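Local atomic coordinates of bacteriophage virulence determinant (Salmonella enterica subsp. enterica serovar Typhimurium str. 14028S, PDB entry 6GGR), a protein that binds zinc and, as a phage-encoded virulence factor of the PipA family, probably acts as a metalloprotease effector inside host cells. Residues S85-F88 with R89-M92; T191-I194 with L195-G199; M92-A95 with Y96-L100; R39-P42 with M43-A46. All coordinates share one frame; numbering follows the deposited sequence.

Contact 1 of 4, residues S85-F88 with R89-M92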
# COMPACT_ATOMS: atom_id res chain seq x y z
N SER B 85 -9.63 20.29 -14.99
CA SER B 85 -10.53 20.00 -13.90
C SER B 85 -10.76 21.12 -12.94
O SER B 85 -9.91 21.51 -12.23
CB SER B 85 -10.03 18.78 -13.08
OG SER B 85 -10.85 18.49 -12.03
N GLY B 86 -11.98 21.60 -12.88
CA GLY B 86 -12.31 22.63 -11.91
C GLY B 86 -12.31 22.12 -10.49
O GLY B 86 -12.01 22.87 -9.56
N THR B 87 -12.65 20.84 -10.29
CA THR B 87 -12.56 20.26 -8.96
C THR B 87 -11.12 20.27 -8.46
O THR B 87 -10.86 20.63 -7.31
CB THR B 87 -13.11 18.83 -8.97
OG1 THR B 87 -14.52 18.88 -9.24
CG2 THR B 87 -12.87 18.13 -7.63
N PHE B 88 -10.17 19.91 -9.32
CA PHE B 88 -8.76 19.92 -8.93
C PHE B 88 -8.26 21.34 -8.69
O PHE B 88 -7.44 21.57 -7.80
CB PHE B 88 -7.91 19.22 -9.98
CG PHE B 88 -6.44 19.26 -9.69
CD1 PHE B 88 -5.85 18.27 -8.92
CD2 PHE B 88 -5.65 20.29 -10.18
CE1 PHE B 88 -4.50 18.31 -8.65
CE2 PHE B 88 -4.30 20.33 -9.90
CZ PHE B 88 -3.73 19.34 -9.14
N ARG B 89 -8.73 22.30 -9.50
CA ARG B 89 -8.36 23.69 -9.27
C ARG B 89 -8.75 24.14 -7.87
O ARG B 89 -8.04 24.95 -7.26
CB ARG B 89 -8.99 24.59 -10.34
CG ARG B 89 -8.37 24.45 -11.73
CD ARG B 89 -8.75 25.61 -12.66
NE ARG B 89 -10.15 25.59 -13.07
CZ ARG B 89 -10.64 24.88 -14.08
NH1 ARG B 89 -9.84 24.10 -14.80
NH2 ARG B 89 -11.93 24.94 -14.38
N ARG B 90 -9.87 23.64 -7.35
CA ARG B 90 -10.30 24.01 -6.00
C ARG B 90 -9.33 23.49 -4.95
O ARG B 90 -8.88 24.23 -4.07
CB ARG B 90 -11.71 23.49 -5.73
CG ARG B 90 -12.79 24.14 -6.58
CD ARG B 90 -14.18 23.90 -6.02
NE ARG B 90 -14.63 22.51 -6.19
CZ ARG B 90 -14.56 21.57 -5.26
NH1 ARG B 90 -14.05 21.82 -4.06
NH2 ARG B 90 -15.01 20.34 -5.52
N LEU B 91 -9.01 22.20 -5.01
CA LEU B 91 -8.07 21.63 -4.05
C LEU B 91 -6.71 22.32 -4.14
O LEU B 91 -6.15 22.74 -3.12
CB LEU B 91 -7.94 20.12 -4.28
CG LEU B 91 -9.27 19.35 -4.30
CD1 LEU B 91 -9.02 17.87 -4.50
CD2 LEU B 91 -10.06 19.59 -3.02
N MET B 92 -6.20 22.48 -5.36
CA MET B 92 -4.89 23.10 -5.54
C MET B 92 -4.89 24.55 -5.08
O MET B 92 -3.99 24.98 -4.35
CB MET B 92 -4.47 23.01 -7.01
CG MET B 92 -3.10 23.60 -7.30
SD MET B 92 -1.78 22.66 -6.50
CE MET B 92 -0.48 23.88 -6.46
O HOH W 1 -15.67 21.53 -8.60
O HOH W 2 -16.26 18.46 -7.39
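The first turn of helix 86-100 is where Arg89 folds back over the residues that start it. Its chain bends at chi3 (-70°), which lays one face of the guanidinium on the backbone of Ser85 and Gly86, with Arg89 NH2 3.4 Å from Gly86 CA. Outside carbonyls hold the charged end, Asp36 at NE and Tyr82 at NH1. Ser85 is the N-cap: its OG accepts from Phe88 N at 3.1 Å, a bond to be read with caution, OG being implausibly close to Glu197 OE1. The backbone turn closes with Arg89 N to Ser85 O at 3.1 Å. Phe88 and Met92 run side by side, Phe88 CE2 3.9 Å from Met92 CB, toward helices 64-84 and 160-173. On another side, Thr87 O lies over one face of the Arg90 guanidinium and Thr87 CG2 is 3.7 Å from Arg90 NH2. Two waters in that guanidinium plane, at its edge, complete the pair: one accepts from Arg90 NE at 2.8 Å, the other from Arg90 NH2 at 2.9 Å, and both donate to Thr87 OG1, which also bonds Glu197. Partners of the buried Arg90, namely Asp30, the Ala33 carbonyl and water, probably offset the cost of burying its charge.

Contact 2 of 4, residues T191-I194 with L195-G199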
# COMPACT_ATOMS: atom_id res chain seq x y z
N THR B 191 -10.58 11.80 -6.54
CA THR B 191 -9.81 11.29 -7.66
C THR B 191 -10.72 10.87 -8.81
O THR B 191 -10.45 11.18 -9.98
CB THR B 191 -8.93 10.12 -7.20
OG1 THR B 191 -8.05 10.57 -6.16
CG2 THR B 191 -8.09 9.57 -8.34
N ASN B 192 -11.83 10.18 -8.51
CA ASN B 192 -12.77 9.80 -9.55
C ASN B 192 -13.27 11.01 -10.32
O ASN B 192 -13.33 11.00 -11.56
CB ASN B 192 -13.96 9.05 -8.95
CG ASN B 192 -13.62 7.62 -8.54
OD1 ASN B 192 -12.58 7.08 -8.91
ND2 ASN B 192 -14.51 7.01 -7.77
N ILE B 193 -13.64 12.08 -9.60
CA ILE B 193 -14.23 13.25 -10.23
C ILE B 193 -13.19 13.99 -11.08
O ILE B 193 -13.47 14.40 -12.21
CB ILE B 193 -14.83 14.18 -9.17
CG1 ILE B 193 -15.96 13.47 -8.42
CG2 ILE B 193 -15.35 15.48 -9.81
CD1 ILE B 193 -16.39 14.17 -7.15
N ILE B 194 -12.00 14.18 -10.52
CA ILE B 194 -10.94 14.88 -11.24
C ILE B 194 -10.62 14.17 -12.54
O ILE B 194 -10.53 14.79 -13.61
CB ILE B 194 -9.69 15.01 -10.34
CG1 ILE B 194 -10.01 15.91 -9.14
CG2 ILE B 194 -8.50 15.57 -11.12
CD1 ILE B 194 -8.97 15.86 -8.04
N LEU B 195 -10.44 12.85 -12.48
CA LEU B 195 -10.07 12.09 -13.67
C LEU B 195 -11.15 12.19 -14.74
O LEU B 195 -10.84 12.34 -15.93
CB LEU B 195 -9.82 10.63 -13.30
CG LEU B 195 -8.35 10.25 -13.07
CD1 LEU B 195 -7.75 11.06 -11.94
CD2 LEU B 195 -8.23 8.77 -12.79
N LYS B 196 -12.43 12.09 -14.36
CA LYS B 196 -13.49 12.26 -15.34
C LYS B 196 -13.49 13.67 -15.91
O LYS B 196 -13.74 13.87 -17.10
CB LYS B 196 -14.85 11.94 -14.73
CG LYS B 196 -15.11 10.45 -14.51
CD LYS B 196 -15.06 9.67 -15.82
CE LYS B 196 -15.49 8.22 -15.62
NZ LYS B 196 -15.25 7.38 -16.83
N GLU B 197 -13.21 14.67 -15.06
CA GLU B 197 -13.10 16.04 -15.56
C GLU B 197 -11.91 16.21 -16.50
O GLU B 197 -11.92 17.12 -17.33
CB GLU B 197 -12.98 17.01 -14.38
CG GLU B 197 -14.26 17.18 -13.57
CD GLU B 197 -14.13 18.19 -12.44
OE1 GLU B 197 -13.02 18.73 -12.24
OE2 GLU B 197 -15.14 18.46 -11.75
N MET B 198 -10.89 15.36 -16.37
CA MET B 198 -9.72 15.38 -17.25
C MET B 198 -9.94 14.61 -18.54
O MET B 198 -9.03 14.58 -19.38
CB MET B 198 -8.51 14.80 -16.52
CG MET B 198 -8.01 15.61 -15.35
SD MET B 198 -6.69 14.76 -14.46
CE MET B 198 -5.35 14.94 -15.63
N GLY B 199 -11.09 13.98 -18.73
CA GLY B 199 -11.28 13.12 -19.88
C GLY B 199 -10.63 11.77 -19.75
O GLY B 199 -10.39 11.10 -20.76
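Three side chains of 191-194 run alongside the residue four places later, pointing the same way, as the last turns of helix 186-197 wind toward a Schellman motif at Gly199. Ile193 and Glu197 form the first pair. The CG2 methyl of Ile193 lies 3.6 Å from Glu197 OE2, and Glu197 CG, set beside its own backbone N (chi1 -71°), passes 3.2 Å from Ile193 O. From there the extended chain carries the carboxylate to Thr87 of helix 86-100. The second pair is apolar: Ile194 CG2 meets Met198 SD at 3.9 Å. Ile194 also packs on Phe88, Leu91 and Val169, while Met198 turns to Asp80 and Ala81, so this side of the helix packs against helices 86-100, 160-173 and 64-84. Thr191 and Leu195 make the third pair, Thr191 CG2 against Leu195 CD1 at 3.9 Å; that same CD1 of Leu195 also rests 3.3 Å from Thr191 O. Thr191 touches His166, which binds zinc in another structure of this protein although no zinc is bound to this chain here. Regular helix is evident from the bonds of Leu195, Lys196 and Glu197 N to Thr191, Asn192 and Ile193 O, whereas Met198 N reaches Ile194 O at a more bent 131°. Beyond it Gly199 takes a positive phi of 78°, and Gly199 N bonds Lys196 O at 3.1 Å.

Contact 3 of 4, residues M92-A95 with Y96-L100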
# COMPACT_ATOMS: atom_id res chain seq x y z
N MET B 92 -6.20 22.48 -5.36
CA MET B 92 -4.89 23.10 -5.54
C MET B 92 -4.89 24.55 -5.08
O MET B 92 -3.99 24.98 -4.35
CB MET B 92 -4.47 23.01 -7.01
CG MET B 92 -3.10 23.60 -7.30
SD MET B 92 -1.78 22.66 -6.50
CE MET B 92 -0.48 23.88 -6.46
N ASN B 93 -5.89 25.32 -5.51
CA ASN B 93 -5.96 26.73 -5.12
C ASN B 93 -5.98 26.88 -3.61
O ASN B 93 -5.19 27.62 -3.03
CB ASN B 93 -7.20 27.38 -5.73
CG ASN B 93 -7.04 27.70 -7.21
OD1 ASN B 93 -5.93 27.77 -7.73
ND2 ASN B 93 -8.16 27.91 -7.90
N TYR B 94 -6.91 26.18 -2.95
CA TYR B 94 -6.96 26.22 -1.49
C TYR B 94 -5.60 25.88 -0.89
O TYR B 94 -5.06 26.64 -0.08
CB TYR B 94 -8.04 25.26 -0.99
CG TYR B 94 -8.39 25.33 0.48
CD1 TYR B 94 -7.59 25.99 1.41
CD2 TYR B 94 -9.54 24.73 0.95
CE1 TYR B 94 -7.94 26.03 2.75
CE2 TYR B 94 -9.88 24.77 2.26
CZ TYR B 94 -9.09 25.42 3.16
OH TYR B 94 -9.45 25.45 4.48
N ALA B 95 -5.03 24.75 -1.29
CA ALA B 95 -3.75 24.34 -0.74
C ALA B 95 -2.68 25.40 -0.97
O ALA B 95 -1.80 25.60 -0.12
CB ALA B 95 -3.32 23.00 -1.34
N TYR B 96 -2.71 26.07 -2.12
CA TYR B 96 -1.73 27.12 -2.37
C TYR B 96 -1.85 28.24 -1.34
O TYR B 96 -0.83 28.72 -0.83
CB TYR B 96 -1.90 27.69 -3.78
CG TYR B 96 -0.83 28.71 -4.14
CD1 TYR B 96 0.39 28.30 -4.66
CD2 TYR B 96 -1.04 30.07 -3.93
CE1 TYR B 96 1.38 29.22 -4.98
CE2 TYR B 96 -0.06 31.00 -4.25
CZ TYR B 96 1.14 30.57 -4.77
OH TYR B 96 2.12 31.49 -5.08
N ASP B 97 -3.07 28.66 -1.02
CA ASP B 97 -3.26 29.76 -0.09
C ASP B 97 -2.79 29.40 1.31
O ASP B 97 -2.26 30.26 2.03
CB ASP B 97 -4.74 30.17 -0.06
CG ASP B 97 -5.23 30.73 -1.38
OD1 ASP B 97 -4.42 31.35 -2.11
OD2 ASP B 97 -6.42 30.56 -1.70
N GLN B 98 -2.95 28.14 1.72
CA GLN B 98 -2.63 27.76 3.08
C GLN B 98 -1.13 27.52 3.27
O GLN B 98 -0.55 27.98 4.26
CB GLN B 98 -3.40 26.50 3.48
CG GLN B 98 -4.90 26.62 3.36
CD GLN B 98 -5.44 27.88 4.00
OE1 GLN B 98 -5.72 28.87 3.32
NE2 GLN B 98 -5.59 27.86 5.32
N GLU B 99 -0.50 26.80 2.34
CA GLU B 99 0.84 26.29 2.58
C GLU B 99 1.74 26.44 1.36
O GLU B 99 2.86 26.95 1.47
CB GLU B 99 0.78 24.82 2.99
CG GLU B 99 -0.25 24.52 4.08
CD GLU B 99 -0.26 23.06 4.48
OE1 GLU B 99 -0.45 22.21 3.59
OE2 GLU B 99 -0.09 22.77 5.68
N LEU B 100 1.24 26.06 0.21
CA LEU B 100 2.18 25.93 -0.89
C LEU B 100 2.79 27.24 -1.29
O LEU B 100 3.80 27.27 -1.96
CB LEU B 100 1.70 25.10 -2.14
CG LEU B 100 1.44 23.60 -1.95
CD1 LEU B 100 0.85 22.99 -3.20
CD2 LEU B 100 2.67 22.79 -1.49
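Tyr94 presents the edge of its ring to the chain of Gln98 one turn further on, with Tyr94 CE1 3.2 Å from Gln98 CG. A bend at chi2 (-48°) brings Gln98 CD to the ring edge as well, in the ring plane and 3.4 Å from Tyr94 CE1, the two chains crossing at a slant. Ring and carboxamide planes stand 78° apart, so the two groups are not stacked. The CG contact is tight for carbon on carbon, and the pair lies toward solvent on the side of Gln98. On the buried side of the helix, Met92 and Leu100 cross at about a right angle and meet through their methyls, Met92 CE 3.6 Å from Leu100 CD1; both also pack on Leu172 of helix 160-173. Asp97 turns to Arg39 of the loop before helix 45-49, and Glu99 bonds His174. The backbone changes between these side chains. Tyr96 N donates to Met92 O at 2.8 Å in ordinary helical fashion, but Ala95 O is gripped by two good donors, Glu99 N at 3.0 Å and Leu100 N at 3.1 Å, which arrive from opposite faces of its plane, with Gln98 N a weak third. The bond to Leu100 spans five residues and is almost straight (176°). That spacing defines a pi-type turn, here the wider last turn with which helix 86-100 ends.

Contact 4 of 4, residues R39-P42 with M43-A46; sequences RLEP and MCLA
The flat carboxylate of Glu41 meets Met43 and Cys44 through its oxygens: OE1 is turned to the backbone N and CB of Met43, OE2 to the methyl at the end of that side chain. Glu41 OE1 lies 3.3 Å from Met43 CB and 3.7 Å from Cys44 SG, while Glu41 OE2 touches Met43 CE at 3.3 Å. A bend at chi2 (-83°) turns the acid back over the following residues, and the methionine, bent in turn at chi3, brings its methyl to the second oxygen; the two chains cross at a slant. The flat carbonyl groups tell more about the backbone. Cys44 N donates to Glu41 O at 3.0 Å from 42° above the carbonyl plane, and Leu45 N donates to Pro42 O at 3.1 Å from 57° above it. Both bonds span three residues, as in a 3-10 turn, and neither donor sits on a lone pair. They lead the chain from loop into helix 45-49. Leu45 folds over the second carbonyl, Leu45 CG 3.2 Å from Pro42 O, and Leu45 CD2 meets Leu40 CD1 at 4.2 Å, the two leucines crossing at about a right angle. An interchain disulfide through Cys44 has been seen in a structure of this protein; here no other chain of the assembly touches the turn. Around it, Pro42 and Met43 rest on helix 64-84, at Thr83 and Glu79, and Leu45 reaches Tyr82 of that helix. Leu40 packs on Asn93 and Tyr96 of helix 86-100, and Leu45 on Met92, so the turn bridges these two helices.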
# COMPACT_ATOMS: atom_id res chain seq x y z
N ARG B 39 -6.40 30.69 -11.59
CA ARG B 39 -5.61 31.85 -11.24
C ARG B 39 -4.13 31.55 -11.02
O ARG B 39 -3.33 32.48 -10.97
CB ARG B 39 -6.18 32.54 -10.00
CG ARG B 39 -6.19 31.72 -8.72
CD ARG B 39 -6.65 32.59 -7.56
NE ARG B 39 -7.18 31.81 -6.43
CZ ARG B 39 -6.47 31.43 -5.38
NH1 ARG B 39 -7.06 30.73 -4.41
NH2 ARG B 39 -5.18 31.73 -5.27
N LEU B 40 -3.76 30.27 -10.89
CA LEU B 40 -2.35 29.89 -10.84
C LEU B 40 -1.88 29.46 -12.22
O LEU B 40 -2.67 29.02 -13.06
CB LEU B 40 -2.13 28.74 -9.84
CG LEU B 40 -2.84 28.83 -8.49
CD1 LEU B 40 -2.44 27.64 -7.63
CD2 LEU B 40 -2.52 30.13 -7.78
N GLU B 41 -0.57 29.58 -12.44
CA GLU B 41 0.01 29.21 -13.72
C GLU B 41 0.33 27.72 -13.72
O GLU B 41 1.15 27.27 -12.90
CB GLU B 41 1.27 30.02 -13.99
CG GLU B 41 1.51 30.33 -15.46
CD GLU B 41 2.17 29.19 -16.20
OE1 GLU B 41 3.21 28.68 -15.72
OE2 GLU B 41 1.66 28.79 -17.27
N PRO B 42 -0.27 26.91 -14.60
CA PRO B 42 -0.07 25.45 -14.53
C PRO B 42 1.39 25.00 -14.53
O PRO B 42 1.74 24.08 -13.79
CB PRO B 42 -0.81 24.95 -15.77
CG PRO B 42 -1.88 25.95 -16.00
CD PRO B 42 -1.28 27.27 -15.62
N MET B 43 2.24 25.61 -15.36
CA MET B 43 3.62 25.15 -15.47
C MET B 43 4.46 25.47 -14.24
O MET B 43 5.66 25.18 -14.25
CB MET B 43 4.26 25.75 -16.72
CG MET B 43 3.98 24.96 -17.99
SD MET B 43 4.33 25.88 -19.50
CE MET B 43 2.83 26.86 -19.65
N CYS B 44 3.88 26.05 -13.19
CA CYS B 44 4.57 26.29 -11.93
C CYS B 44 4.02 25.47 -10.78
O CYS B 44 4.49 25.61 -9.65
CB CYS B 44 4.52 27.78 -11.57
SG CYS B 44 5.39 28.86 -12.73
N LEU B 45 3.03 24.60 -11.03
CA LEU B 45 2.41 23.84 -9.96
C LEU B 45 3.39 22.88 -9.31
O LEU B 45 3.35 22.65 -8.10
CB LEU B 45 1.20 23.08 -10.49
CG LEU B 45 0.07 23.91 -11.10
CD1 LEU B 45 -0.89 23.01 -11.85
CD2 LEU B 45 -0.66 24.70 -10.03
N ALA B 46 4.27 22.28 -10.11
CA ALA B 46 5.26 21.34 -9.57
C ALA B 46 6.14 22.03 -8.53
O ALA B 46 6.34 21.50 -7.43
CB ALA B 46 6.11 20.76 -10.70

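In the fold
Along the chain the order is contact 4, contact 1, contact 3 and contact 2. Contacts 1 and 3 are successive parts of helix 86-100, share Met92 and have centres 11 Å apart. Contact 4, 12 Å from each, leads into helix 45-49 and touches them: Arg39 NH1 meets Asp97 OD2 in a salt bridge of 2.8 Å, and Met92 CE meets Leu45 CD2 at 3.7 Å. Contact 2, on helix 186-197, is 10 Å from contact 1 and touches its N-terminal turn through Glu197 and Thr87, but lies about 20 Å from contact 3, centre to centre. Helix 86-100 therefore ties the surface turn bearing the disulfide cysteine to the helix bordering the zinc ligands.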